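Local coordinates for L-methionine gamma-lyase (Fusobacterium nucleatum subsp. nucleatum, PDB 6LXU), which belongs to the pyridoxal-phosphate-dependent enzymes of Cys/Met metabolism and carries its cofactor bound covalently to the chain, at residues Cys116-Ala119 with Leu120-Gly124; Val238-Lys241 with Asp242-Ala246. All blocks are in the same frame, centred on the assembly; numbering follows the deposited sequence. Where two conformers were deposited one is given.

Contact 1: residues Cys116-Ala119 with Leu120-Gly124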
loop_
_atom_site.group_PDB
_atom_site.type_symbol
_atom_site.label_atom_id
_atom_site.label_comp_id
_atom_site.label_asym_id
_atom_site.label_seq_id
_atom_site.Cartn_x
_atom_site.Cartn_y
_atom_site.Cartn_z
ATOM N N CYS A 116 -18.068 20.973 -9.641
ATOM C CA CYS A 116 -17.348 20.442 -10.788
ATOM C C CYS A 116 -18.300 19.818 -11.796
ATOM O O CYS A 116 -18.024 19.826 -12.996
ATOM C CB CYS A 116 -16.283 19.437 -10.369
ATOM S SG CYS A 116 -15.018 20.134 -9.295
ATOM N N THR A 117 -19.409 19.248 -11.314
ATOM C CA THR A 117 -20.430 18.749 -12.234
ATOM C C THR A 117 -21.074 19.900 -13.003
ATOM O O THR A 117 -21.285 19.788 -14.203
ATOM C CB THR A 117 -21.502 17.931 -11.506
ATOM O OG1 THR A 117 -20.843 16.937 -10.701
ATOM C CG2 THR A 117 -22.443 17.259 -12.502
ATOM N N PHE A 118 -21.386 20.982 -12.293
ATOM C CA PHE A 118 -21.910 22.164 -12.967
ATOM C C PHE A 118 -20.963 22.626 -14.067
ATOM O O PHE A 118 -21.397 22.936 -15.177
ATOM C CB PHE A 118 -22.183 23.298 -11.989
ATOM C CG PHE A 118 -22.781 24.498 -12.655
ATOM C CD1 PHE A 118 -24.146 24.565 -12.898
ATOM C CD2 PHE A 118 -21.968 25.517 -13.122
ATOM C CE1 PHE A 118 -24.696 25.661 -13.558
ATOM C CE2 PHE A 118 -22.509 26.609 -13.791
ATOM C CZ PHE A 118 -23.870 26.673 -14.001
ATOM N N ALA A 119 -19.667 22.661 -13.771
ATOM C CA ALA A 119 -18.681 23.075 -14.758
ATOM C C ALA A 119 -18.623 22.130 -15.952
ATOM O O ALA A 119 -18.561 22.570 -17.106
ATOM C CB ALA A 119 -17.307 23.206 -14.120
ATOM N N LEU A 120 -18.657 20.819 -15.693
ATOM C CA LEU A 120 -18.716 19.830 -16.756
ATOM C C LEU A 120 -19.950 20.050 -17.641
ATOM O O LEU A 120 -19.844 20.021 -18.865
ATOM C CB LEU A 120 -18.735 18.413 -16.165
ATOM C CG LEU A 120 -18.973 17.267 -17.143
ATOM C CD1 LEU A 120 -17.920 17.245 -18.243
ATOM C CD2 LEU A 120 -18.984 15.954 -16.382
ATOM N N MET A 121 -21.094 20.286 -17.010
ATOM C CA MET A 121 -22.347 20.516 -17.747
ATOM C C MET A 121 -22.304 21.821 -18.544
ATOM O O MET A 121 -22.596 21.838 -19.749
ATOM C CB MET A 121 -23.542 20.570 -16.790
ATOM C CG MET A 121 -23.889 19.260 -16.094
ATOM S SD MET A 121 -24.594 18.015 -17.181
ATOM C CE MET A 121 -25.177 16.866 -15.938
ATOM N N ASN A 122 -21.961 22.901 -17.868
ATOM C CA ASN A 122 -22.091 24.244 -18.437
ATOM C C ASN A 122 -20.994 24.605 -19.427
ATOM O O ASN A 122 -21.264 25.317 -20.407
ATOM C CB ASN A 122 -22.105 25.252 -17.298
ATOM C CG ASN A 122 -22.525 26.636 -17.738
ATOM O OD1 ASN A 122 -23.504 26.799 -18.451
ATOM N ND2 ASN A 122 -21.793 27.637 -17.284
ATOM N N HIS A 123 -19.771 24.138 -19.176
ATOM C CA HIS A 123 -18.604 24.494 -19.991
ATOM C C HIS A 123 -17.985 23.360 -20.790
ATOM O O HIS A 123 -17.291 23.635 -21.775
ATOM C CB HIS A 123 -17.526 25.146 -19.118
ATOM C CG HIS A 123 -17.918 26.492 -18.597
ATOM N ND1 HIS A 123 -17.922 26.808 -17.255
ATOM C CD2 HIS A 123 -18.357 27.596 -19.245
ATOM C CE1 HIS A 123 -18.324 28.057 -17.102
ATOM N NE2 HIS A 123 -18.589 28.559 -18.293
ATOM N N GLY A 124 -18.172 22.107 -20.358
ATOM C CA GLY A 124 -17.555 20.959 -21.011
ATOM C C GLY A 124 -18.450 20.348 -22.058
ATOM O O GLY A 124 -18.122 20.350 -23.241
#
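F118 and N122, one helical turn apart on helix 115-125, lie side by side and point the same way; the helix is the connection in a beta-alpha-beta unit between strands 106-110 and 131-135. CB of N122 sits over one face of the phenyl ring, 4.2 Å from the F118 ring centroid and 26° off the ring normal, which is CH-pi geometry. The amide is turned 36° against the ring, and its nitrogen comes toward the rim, with N122 ND2 3.7 Å from F118 CE2. Both side chains hold CG anti to the backbone N (chi1 -177° for F118), and this shared torsion lays them alongside one another. The ring of F118 also meets that of F134 on strand 131-135.

On another side of the helix, T117 and M121 both pack on Y155 of strand 151-157. CG of M121 lies 3.3 Å from the T117 carbonyl O. The bond from N122 N to F118 O is short, at 2.7 Å. Toward the end of the helix the turn widens to pi type. There A119 O accepts a bond from H123 N at 2.9 Å and a weak one from G124 N at 3.3 Å. Beyond the N122 amide comes the imidazole: N122 ND2 stands 3.4 Å above the plane of the H123 ring, offset toward its rim.

Contact 2: residues Val238-Lys241 with Asp242-Ala246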
loop_
_atom_site.group_PDB
_atom_site.type_symbol
_atom_site.label_atom_id
_atom_site.label_comp_id
_atom_site.label_asym_id
_atom_site.label_seq_id
_atom_site.Cartn_x
_atom_site.Cartn_y
_atom_site.Cartn_z
ATOM N N VAL A 238 -16.944 1.697 -22.958
ATOM C CA VAL A 238 -16.853 2.911 -23.767
ATOM C C VAL A 238 -16.327 4.058 -22.910
ATOM O O VAL A 238 -15.186 4.529 -23.109
ATOM C CB VAL A 238 -18.197 3.262 -24.443
ATOM C CG1 VAL A 238 -18.064 4.544 -25.254
ATOM C CG2 VAL A 238 -18.671 2.108 -25.329
ATOM N N GLY A 239 -17.127 4.494 -21.950
ATOM C CA GLY A 239 -16.785 5.653 -21.130
ATOM C C GLY A 239 -15.476 5.493 -20.387
ATOM O O GLY A 239 -14.550 6.301 -20.551
ATOM N N LEU A 240 -15.378 4.452 -19.586
ATOM C CA LEU A 240 -14.168 4.202 -18.802
ATOM C C LEU A 240 -13.005 3.762 -19.683
ATOM O O LEU A 240 -11.895 4.303 -19.585
ATOM C CB LEU A 240 -14.452 3.159 -17.722
ATOM C CG LEU A 240 -13.256 2.634 -16.918
ATOM C CD1 LEU A 240 -12.502 3.732 -16.179
ATOM C CD2 LEU A 240 -13.729 1.580 -15.927
ATOM N N LYS A 241 -13.238 2.796 -20.566
ATOM C CA LYS A 241 -12.149 2.199 -21.329
ATOM C C LYS A 241 -11.414 3.224 -22.194
ATOM O O LYS A 241 -10.178 3.218 -22.259
ATOM C CB LYS A 241 -12.664 1.063 -22.235
ATOM C CG LYS A 241 -11.548 0.266 -22.895
ATOM C CD LYS A 241 -12.069 -0.903 -23.719
ATOM C CE LYS A 241 -12.555 -0.494 -25.099
ATOM N NZ LYS A 241 -11.423 -0.365 -26.055
ATOM N N ASP A 242 -12.187 4.075 -22.870
ATOM C CA ASP A 242 -11.660 4.950 -23.916
ATOM C C ASP A 242 -11.832 6.435 -23.651
ATOM O O ASP A 242 -10.975 7.211 -24.095
ATOM C CB ASP A 242 -12.350 4.649 -25.262
ATOM C CG ASP A 242 -12.157 3.222 -25.765
ATOM O OD1 ASP A 242 -11.166 2.590 -25.413
ATOM O OD2 ASP A 242 -13.005 2.771 -26.570
ATOM N N MET A 243 -12.913 6.859 -23.008
ATOM C CA MET A 243 -13.204 8.282 -23.003
ATOM C C MET A 243 -12.778 9.033 -21.752
ATOM O O MET A 243 -12.650 10.249 -21.798
ATOM C CB MET A 243 -14.665 8.493 -23.311
ATOM C CG MET A 243 -15.058 7.780 -24.595
ATOM S SD MET A 243 -16.729 8.106 -25.146
ATOM C CE MET A 243 -16.616 9.808 -25.697
ATOM N N THR A 244 -12.521 8.317 -20.653
ATOM C CA THR A 244 -11.938 8.932 -19.471
ATOM C C THR A 244 -10.690 8.213 -18.981
ATOM O O THR A 244 -9.819 8.853 -18.399
ATOM C CB THR A 244 -12.923 8.998 -18.305
ATOM O OG1 THR A 244 -13.140 7.672 -17.809
ATOM C CG2 THR A 244 -14.243 9.648 -18.706
ATOM N N GLY A 245 -10.615 6.894 -19.132
ATOM C CA GLY A 245 -9.511 6.171 -18.537
ATOM C C GLY A 245 -9.374 6.378 -17.035
ATOM O O GLY A 245 -8.269 6.283 -16.507
ATOM N N ALA A 246 -10.479 6.632 -16.337
ATOM C CA ALA A 246 -10.433 6.904 -14.896
ATOM C C ALA A 246 -10.399 5.589 -14.106
ATOM O O ALA A 246 -11.340 5.240 -13.396
ATOM C CB ALA A 246 -11.609 7.768 -14.502
HETATM O O HOH W 1 -13.395 -0.190 -28.233
#
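Two backbone carbonyls, V238 O and G239 O, each take bonds from the amides both four and five residues on, the signature of wider pi-type turns near the end of helix 229-244. V238 O accepts from D242 N at 3.0 Å and from M243 N at 3.3 Å. G239 O receives T244 N at 2.9 Å and a weak bond from M243 N. G245 is the first residue to leave the helix, with a positive phi, and its N still makes a weak bond to L240 O.

Beside this backbone, the side chains of adjacent K241 and D242 run alongside each other. The lysine starts extended and then bends at chi3 and chi4 (81° and 82°), folding NZ back to D242 OD1 in a salt bridge of 3.0 Å. NZ meets the syn side of that oxygen. A water accepts from NZ and donates weakly to D242 OD2, joining the ammonium to the other carboxylate oxygen. C116 of the second subunit packs against K241. V238 and M243 also point the same way, with CG1 of the valine against SD of the methionine.

At the last helical residue, T244 OG1 closes an ST turn while also hydrogen-bonded to S95 on helix 89-100: it accepts from A246 N at 3.2 Å.

Contact 1 comes first along the chain, on helix 115-125, and contact 2 follows on helix 229-244. Their centres are 18 Å apart and their nearest atoms about 8 Å, so within one chain they do not touch. Helix 89-100 is a common neighbour: M90, I93 and L97 receive side chains of contact 1, while S94 and W98 receive side chains of contact 2. The direct meeting occurs between subunits, where C116 and A119 of one chain pack on D242 of the second subunit, and L120 on its M243. These pairings place the first half of helix 115-125 and the end of helix 229-244 at a subunit interface of the four-chain assembly.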